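PDB 4L1M: E3 ubiquitin-protein ligase HERC2, which probably promotes ubiquitin transfer to target proteins as an E3 ligase, its first RCC1-like domain forming the beta-propeller described here. Local coordinates for residues A[24-33]-A[44-55]; A[265-273]-A[283-291]. All coordinates share one frame; numbering follows the deposited sequence. Where two conformers were deposited one is given.

Contact 1. Residues A[24-33]-A[44-55]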
# COMPACT_ATOMS: atom_id res chain seq x y z
N LEU A 24 -13.11 -24.40 -0.07
CA LEU A 24 -12.86 -22.94 0.14
C LEU A 24 -11.38 -22.53 0.30
O LEU A 24 -10.56 -23.18 0.98
CB LEU A 24 -13.64 -22.43 1.36
CG LEU A 24 -15.16 -22.30 1.25
CD1 LEU A 24 -15.77 -21.88 2.57
CD2 LEU A 24 -15.51 -21.30 0.16
N GLN A 25 -11.07 -21.39 -0.34
CA GLN A 25 -9.83 -20.56 -0.14
C GLN A 25 -9.68 -20.31 1.36
O GLN A 25 -10.67 -20.35 2.05
CB GLN A 25 -10.05 -19.22 -0.85
CG GLN A 25 -9.07 -18.09 -0.63
CD GLN A 25 -9.56 -16.78 -1.25
OE1 GLN A 25 -10.73 -16.44 -1.16
NE2 GLN A 25 -8.66 -16.06 -1.92
N GLU A 26 -8.47 -20.03 1.86
CA GLU A 26 -8.29 -19.58 3.24
C GLU A 26 -7.98 -18.09 3.28
O GLU A 26 -7.17 -17.59 2.51
CB GLU A 26 -7.22 -20.40 3.97
CG GLU A 26 -7.70 -21.83 4.26
CD GLU A 26 -6.79 -22.62 5.18
OE1 GLU A 26 -6.06 -22.01 5.99
OE2 GLU A 26 -6.80 -23.87 5.13
N VAL A 27 -8.71 -17.39 4.14
CA VAL A 27 -8.50 -15.99 4.42
C VAL A 27 -8.39 -15.85 5.92
O VAL A 27 -9.37 -16.00 6.63
CB VAL A 27 -9.66 -15.10 3.92
CG1 VAL A 27 -9.34 -13.64 4.17
CG2 VAL A 27 -9.91 -15.33 2.44
N ILE A 28 -7.19 -15.51 6.37
CA ILE A 28 -6.89 -15.36 7.79
C ILE A 28 -6.70 -13.88 8.13
O ILE A 28 -6.07 -13.14 7.37
CB ILE A 28 -5.59 -16.07 8.19
CG1 ILE A 28 -5.43 -17.38 7.45
CG2 ILE A 28 -5.57 -16.29 9.70
CD1 ILE A 28 -6.52 -18.39 7.73
N GLY A 29 -7.27 -13.47 9.26
CA GLY A 29 -7.11 -12.11 9.77
C GLY A 29 -6.80 -12.11 11.25
O GLY A 29 -7.15 -13.05 11.97
N TRP A 30 -6.12 -11.06 11.69
CA TRP A 30 -5.87 -10.89 13.12
C TRP A 30 -5.58 -9.45 13.42
O TRP A 30 -5.29 -8.68 12.51
CB TRP A 30 -4.74 -11.81 13.63
CG TRP A 30 -3.44 -11.63 12.96
CD1 TRP A 30 -2.36 -10.96 13.45
CD2 TRP A 30 -3.05 -12.16 11.69
NE1 TRP A 30 -1.32 -11.03 12.56
CE2 TRP A 30 -1.71 -11.77 11.47
CE3 TRP A 30 -3.68 -12.95 10.72
CZ2 TRP A 30 -1.01 -12.11 10.32
CZ3 TRP A 30 -2.98 -13.29 9.57
CH2 TRP A 30 -1.67 -12.87 9.38
N GLY A 31 -5.66 -9.09 14.69
CA GLY A 31 -5.50 -7.70 15.13
C GLY A 31 -6.79 -7.16 15.72
O GLY A 31 -7.58 -7.91 16.25
N LEU A 32 -7.01 -5.86 15.60
CA LEU A 32 -8.17 -5.21 16.20
C LEU A 32 -9.38 -5.39 15.30
O LEU A 32 -9.65 -4.60 14.40
CB LEU A 32 -7.88 -3.73 16.46
CG LEU A 32 -8.96 -2.85 17.11
CD1 LEU A 32 -9.35 -3.36 18.49
CD2 LEU A 32 -8.47 -1.40 17.18
N ILE A 33 -10.11 -6.46 15.55
CA ILE A 33 -11.23 -6.88 14.72
C ILE A 33 -12.42 -7.06 15.60
O ILE A 33 -12.37 -7.82 16.56
CB ILE A 33 -10.90 -8.20 14.03
CG1 ILE A 33 -10.05 -7.92 12.80
CG2 ILE A 33 -12.16 -8.95 13.61
CD1 ILE A 33 -9.30 -9.14 12.33
N PRO A 44 -5.04 -15.76 15.34
CA PRO A 44 -5.48 -15.61 13.96
C PRO A 44 -6.85 -16.22 13.74
O PRO A 44 -7.13 -17.29 14.29
CB PRO A 44 -4.42 -16.37 13.17
CG PRO A 44 -4.00 -17.44 14.10
CD PRO A 44 -4.16 -16.92 15.50
N ILE A 45 -7.69 -15.58 12.93
CA ILE A 45 -9.05 -16.08 12.73
C ILE A 45 -9.36 -16.30 11.26
O ILE A 45 -8.92 -15.56 10.39
CB ILE A 45 -10.11 -15.22 13.44
CG1 ILE A 45 -10.35 -13.92 12.72
CG2 ILE A 45 -9.69 -14.93 14.87
CD1 ILE A 45 -11.72 -13.34 13.01
N GLN A 46 -10.11 -17.37 11.03
CA GLN A 46 -10.46 -17.81 9.69
C GLN A 46 -11.68 -17.03 9.30
O GLN A 46 -12.69 -17.12 9.96
CB GLN A 46 -10.76 -19.34 9.70
CG GLN A 46 -11.26 -19.90 8.38
CD GLN A 46 -10.26 -19.75 7.24
OE1 GLN A 46 -10.57 -19.15 6.17
NE2 GLN A 46 -9.04 -20.28 7.45
N CYS A 47 -11.60 -16.26 8.22
CA CYS A 47 -12.72 -15.41 7.81
C CYS A 47 -13.55 -16.03 6.69
O CYS A 47 -13.42 -15.62 5.54
CB CYS A 47 -12.19 -14.06 7.32
SG CYS A 47 -11.12 -13.17 8.46
N GLU A 48 -14.41 -17.00 6.99
CA GLU A 48 -15.08 -17.72 5.91
C GLU A 48 -15.97 -16.78 5.09
O GLU A 48 -16.19 -17.00 3.90
CB GLU A 48 -15.90 -18.91 6.41
CG GLU A 48 -15.08 -20.01 7.09
CD GLU A 48 -15.05 -19.87 8.60
OE1 GLU A 48 -15.46 -18.80 9.11
OE2 GLU A 48 -14.64 -20.85 9.27
N GLY A 49 -16.49 -15.75 5.73
CA GLY A 49 -17.29 -14.74 5.05
C GLY A 49 -16.57 -14.13 3.86
O GLY A 49 -17.17 -13.92 2.83
N LEU A 50 -15.26 -13.89 4.01
CA LEU A 50 -14.42 -13.38 2.93
C LEU A 50 -14.04 -14.42 1.89
O LEU A 50 -13.92 -14.11 0.72
CB LEU A 50 -13.13 -12.80 3.51
CG LEU A 50 -13.31 -11.64 4.47
CD1 LEU A 50 -11.95 -11.21 5.00
CD2 LEU A 50 -14.02 -10.47 3.81
N ALA A 51 -13.84 -15.66 2.31
CA ALA A 51 -13.45 -16.72 1.41
C ALA A 51 -14.51 -16.96 0.34
O ALA A 51 -14.17 -17.28 -0.81
CB ALA A 51 -13.18 -18.00 2.18
N ASN A 52 -15.79 -16.83 0.71
CA ASN A 52 -16.91 -16.99 -0.25
C ASN A 52 -16.78 -16.09 -1.47
O ASN A 52 -17.12 -16.48 -2.58
CB ASN A 52 -18.25 -16.70 0.43
CG ASN A 52 -18.63 -17.75 1.47
OD1 ASN A 52 -17.94 -18.74 1.67
ND2 ASN A 52 -19.76 -17.53 2.14
N LEU A 53 -16.24 -14.91 -1.26
CA LEU A 53 -16.05 -13.95 -2.33
C LEU A 53 -15.00 -14.38 -3.36
O LEU A 53 -15.08 -13.99 -4.53
CB LEU A 53 -15.64 -12.60 -1.76
CG LEU A 53 -16.44 -11.97 -0.62
CD1 LEU A 53 -16.03 -10.50 -0.50
CD2 LEU A 53 -17.93 -12.06 -0.80
N GLY A 54 -14.01 -15.16 -2.93
CA GLY A 54 -12.86 -15.44 -3.80
C GLY A 54 -11.98 -14.21 -3.85
O GLY A 54 -12.02 -13.44 -4.81
N VAL A 55 -11.17 -14.04 -2.81
CA VAL A 55 -10.35 -12.83 -2.64
C VAL A 55 -9.10 -12.85 -3.53
O VAL A 55 -8.39 -13.86 -3.59
CB VAL A 55 -9.94 -12.68 -1.18
CG1 VAL A 55 -9.14 -11.42 -0.98
CG2 VAL A 55 -11.17 -12.64 -0.29
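Gln-25 reaches across with its whole amide to the backbone of Val-55. Its CG lies anti to the backbone N (chi1 170°) and the chain runs on extended, which brings Gln-25 OE1 to 2.9 Å from Val-55 N and Gln-25 NE2 to 2.8 Å from Val-55 O. Each donor meets a carbonyl lone pair in plane, so the two bonds fix the rotation of the amide, which meets Val-55 edge-on; Gln-25 NE2 also bonds Ser-379 O.

Val-27 fills the closely packed middle. Val-27 CG1 sits 3.7 Å from Leu-50 CD1, the two side chains crossing at about a right angle, while Val-27 CG2 faces Ala-51 CA and, at 4.0 Å, Val-55 CG2. The backbone of Val-27 is gripped too: Cys-47 N, at the N-cap of helix 48-51, bonds Val-27 O (2.8 Å), and Val-27 N gives a longer bond of 3.3 Å to Gln-46 OE1. Bending at chi2 (61°) turns the Gln-46 amide back over the strand for this bond. Further along, Gly-29 and Ile-45 form an antiparallel hydrogen-bonded pair.

Toward solvent the contact is looser. Exposed Pro-44 lies beside Ile-28, Pro-44 CB to Ile-28 CG2 3.7 Å. The carboxylate of Glu-26 turns to Lys-363 in a salt bridge, its plane nearly perpendicular to the Gln-46 amide.

Strand 45-46 edges a four-stranded antiparallel sheet in which 27-31 pairs on its other side with 374-379. This blade thus joins the N-terminal and C-terminal ends of the domain, the closure known from beta-propellers, while Val-55 opens strand 55-60 of the next sheet, where it and Leu-50 touch Ile-67 of strand 64-69.

Contact 2. Residues A[265-273]-A[283-291]; sequences RCGSQFSIA and WGKGDNQRL. With SO4 (sulfate ion), chain F.
Sulfate O3 is gripped by Arg-290 NH2 at 2.9 Å and by Lys-285 NZ, at the end of a fully extended chain, at 3.0 Å, while Ser-268 OG of the other segment lies near sulfate O1 and O4. The sulfate probably comes from the crystallisation liquor; two cationic side chains and a hydroxyl gather round it. Ser-268 O takes a 2.8 Å bond from Arg-290 NH1, lying close to the guanidinium plane. The other nitrogens of that group are held as well: NE points almost straight at Asp-287 O (174° at the hydrogen), and NH2 also bonds Asn-288 OD1.

The two segments join strands 270-275 and 280-284, a hairpin inside one four-stranded blade of the RCC1-like propeller. Ser-271 and Trp-283 form an antiparallel hydrogen-bonded pair, and Lys-285 N bonds Gln-269 O beyond it. Ser-271 CB stands over the indole face, 3.8 Å from the centroid of the Trp-283 five-membered ring, while Ala-273 CB meets the indole edge at CZ3. Phe-270 carries the aliphatic part of Arg-290 over its ring face, Arg-290 CG 4.1 Å from the centroid of the Phe-270 ring, with ring and guanidinium planes 83° apart; Leu-291 CD2 packs against Phe-270 CB.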
# COMPACT_ATOMS: atom_id res chain seq x y z
N ARG A 265 7.06 0.54 -0.57
CA ARG A 265 5.92 0.70 0.30
C ARG A 265 6.23 1.79 1.30
O ARG A 265 7.39 2.05 1.59
CB ARG A 265 5.60 -0.60 1.04
CG ARG A 265 5.37 -1.82 0.15
CD ARG A 265 3.97 -1.91 -0.40
NE ARG A 265 3.87 -3.14 -1.19
CZ ARG A 265 2.86 -3.45 -2.00
NH1 ARG A 265 1.80 -2.64 -2.14
NH2 ARG A 265 2.88 -4.59 -2.65
N CYS A 266 5.18 2.43 1.81
CA CYS A 266 5.27 3.43 2.85
C CYS A 266 4.40 2.99 4.04
O CYS A 266 3.25 2.63 3.86
CB CYS A 266 4.73 4.75 2.34
SG CYS A 266 5.78 5.53 1.11
N GLY A 267 4.95 3.00 5.24
CA GLY A 267 4.13 2.93 6.45
C GLY A 267 4.18 4.32 7.01
O GLY A 267 4.64 5.23 6.34
N SER A 268 3.75 4.49 8.25
CA SER A 268 3.71 5.83 8.86
C SER A 268 5.11 6.33 9.15
O SER A 268 5.79 5.82 10.03
CB SER A 268 2.87 5.83 10.14
OG SER A 268 2.80 7.13 10.69
N GLN A 269 5.55 7.29 8.35
CA GLN A 269 6.85 7.94 8.50
C GLN A 269 8.03 7.03 8.26
O GLN A 269 9.14 7.32 8.73
CB GLN A 269 6.95 8.63 9.88
CG GLN A 269 5.85 9.69 10.14
CD GLN A 269 5.98 10.90 9.21
OE1 GLN A 269 6.99 11.56 9.22
NE2 GLN A 269 5.00 11.14 8.37
N PHE A 270 7.83 5.94 7.51
CA PHE A 270 8.94 5.07 7.10
C PHE A 270 8.69 4.45 5.74
O PHE A 270 7.58 4.44 5.24
CB PHE A 270 9.25 3.99 8.15
CG PHE A 270 8.28 2.84 8.19
CD1 PHE A 270 7.11 2.93 8.88
CD2 PHE A 270 8.59 1.64 7.59
CE1 PHE A 270 6.23 1.85 8.96
CE2 PHE A 270 7.71 0.55 7.66
CZ PHE A 270 6.53 0.66 8.33
N SER A 271 9.76 3.93 5.17
CA SER A 271 9.77 3.54 3.79
C SER A 271 10.40 2.16 3.66
O SER A 271 11.22 1.74 4.47
CB SER A 271 10.61 4.54 3.02
OG SER A 271 10.06 5.84 3.16
N ILE A 272 10.00 1.46 2.60
CA ILE A 272 10.40 0.09 2.33
C ILE A 272 10.75 -0.04 0.84
O ILE A 272 10.04 0.49 -0.02
CB ILE A 272 9.21 -0.84 2.59
CG1 ILE A 272 8.85 -0.88 4.07
CG2 ILE A 272 9.50 -2.25 2.06
CD1 ILE A 272 9.80 -1.74 4.87
N ALA A 273 11.78 -0.81 0.53
CA ALA A 273 12.05 -1.21 -0.84
C ALA A 273 12.34 -2.69 -0.89
O ALA A 273 12.93 -3.25 0.03
CB ALA A 273 13.25 -0.46 -1.35
N TRP A 283 13.80 2.11 6.06
CA TRP A 283 14.39 3.32 6.62
C TRP A 283 13.29 4.31 6.97
O TRP A 283 12.12 4.12 6.59
CB TRP A 283 15.40 3.90 5.65
CG TRP A 283 14.81 4.42 4.40
CD1 TRP A 283 14.55 5.72 4.12
CD2 TRP A 283 14.49 3.68 3.21
NE1 TRP A 283 14.06 5.85 2.84
CE2 TRP A 283 13.99 4.60 2.26
CE3 TRP A 283 14.54 2.33 2.86
CZ2 TRP A 283 13.55 4.22 0.99
CZ3 TRP A 283 14.08 1.95 1.59
CH2 TRP A 283 13.59 2.89 0.68
N GLY A 284 13.64 5.32 7.77
CA GLY A 284 12.67 6.27 8.32
C GLY A 284 12.56 6.22 9.83
O GLY A 284 13.54 5.94 10.53
N LYS A 285 11.36 6.50 10.35
CA LYS A 285 11.14 6.60 11.79
C LYS A 285 11.23 5.23 12.48
O LYS A 285 10.71 4.22 11.96
CB LYS A 285 9.76 7.17 12.03
CG LYS A 285 9.45 7.60 13.45
CD LYS A 285 8.11 8.31 13.51
CE LYS A 285 7.81 8.76 14.93
NZ LYS A 285 6.43 9.30 15.10
N GLY A 286 11.85 5.21 13.66
CA GLY A 286 12.22 3.98 14.32
C GLY A 286 11.31 3.57 15.47
O GLY A 286 11.40 2.45 15.95
N ASP A 287 10.40 4.45 15.87
CA ASP A 287 9.59 4.20 17.05
C ASP A 287 8.77 2.93 16.90
O ASP A 287 8.30 2.59 15.81
CB ASP A 287 8.61 5.35 17.33
CG ASP A 287 9.29 6.68 17.59
OD1 ASP A 287 10.49 6.84 17.25
OD2 ASP A 287 8.60 7.61 18.08
N ASN A 288 8.58 2.24 18.01
CA ASN A 288 7.72 1.07 18.07
C ASN A 288 8.25 -0.06 17.19
O ASN A 288 7.49 -0.93 16.80
CB ASN A 288 6.30 1.46 17.67
CG ASN A 288 5.85 2.75 18.31
OD1 ASN A 288 5.63 3.76 17.65
ND2 ASN A 288 5.73 2.74 19.61
N GLN A 289 9.55 -0.04 16.89
CA GLN A 289 10.24 -1.10 16.14
C GLN A 289 9.72 -1.28 14.72
O GLN A 289 9.92 -2.35 14.13
CB GLN A 289 10.13 -2.45 16.85
CG GLN A 289 10.66 -2.49 18.27
CD GLN A 289 12.16 -2.37 18.30
OE1 GLN A 289 12.81 -2.22 17.26
NE2 GLN A 289 12.73 -2.41 19.47
N ARG A 290 9.10 -0.25 14.15
CA ARG A 290 8.47 -0.38 12.85
C ARG A 290 9.44 -0.70 11.71
O ARG A 290 9.03 -1.24 10.70
CB ARG A 290 7.66 0.87 12.52
CG ARG A 290 8.48 2.12 12.19
CD ARG A 290 7.60 3.35 12.17
NE ARG A 290 7.17 3.73 13.49
CZ ARG A 290 6.25 4.65 13.74
NH1 ARG A 290 5.64 5.28 12.74
NH2 ARG A 290 5.92 4.93 14.99
N LEU A 291 10.71 -0.39 11.86
CA LEU A 291 11.70 -0.69 10.80
C LEU A 291 12.22 -2.14 10.79
O LEU A 291 12.75 -2.58 9.77
CB LEU A 291 12.91 0.23 10.95
CG LEU A 291 12.60 1.70 10.96
CD1 LEU A 291 13.87 2.47 11.21
CD2 LEU A 291 11.95 2.11 9.64
S SO4 F . 3.33 7.63 14.36
O1 SO4 F . 2.59 6.47 13.84
O2 SO4 F . 2.33 8.56 14.94
O3 SO4 F . 4.31 7.26 15.40
O4 SO4 F . 4.09 8.21 13.23

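Overall arrangement
Contact 1 (24-33 with 44-55) closes before contact 2 (265-273 with 283-291) opens, and the two do not touch: their centres are 27 Å apart and their nearest atoms about 14 Å. They belong to different four-stranded antiparallel sheets of the one propeller. Four sheets, from strand 55-60 to strand 250-252, come between them along the chain; sheet 313-318 to 354-356 follows contact 2 and precedes C-terminal strands 365-370 and 374-379. Contact 1 lies in the blade where the ring closes, adding strand 45-46 to 27-31, which pairs with 374-379, whereas contact 2 holds together a blade made from consecutive strands between 261 and 304.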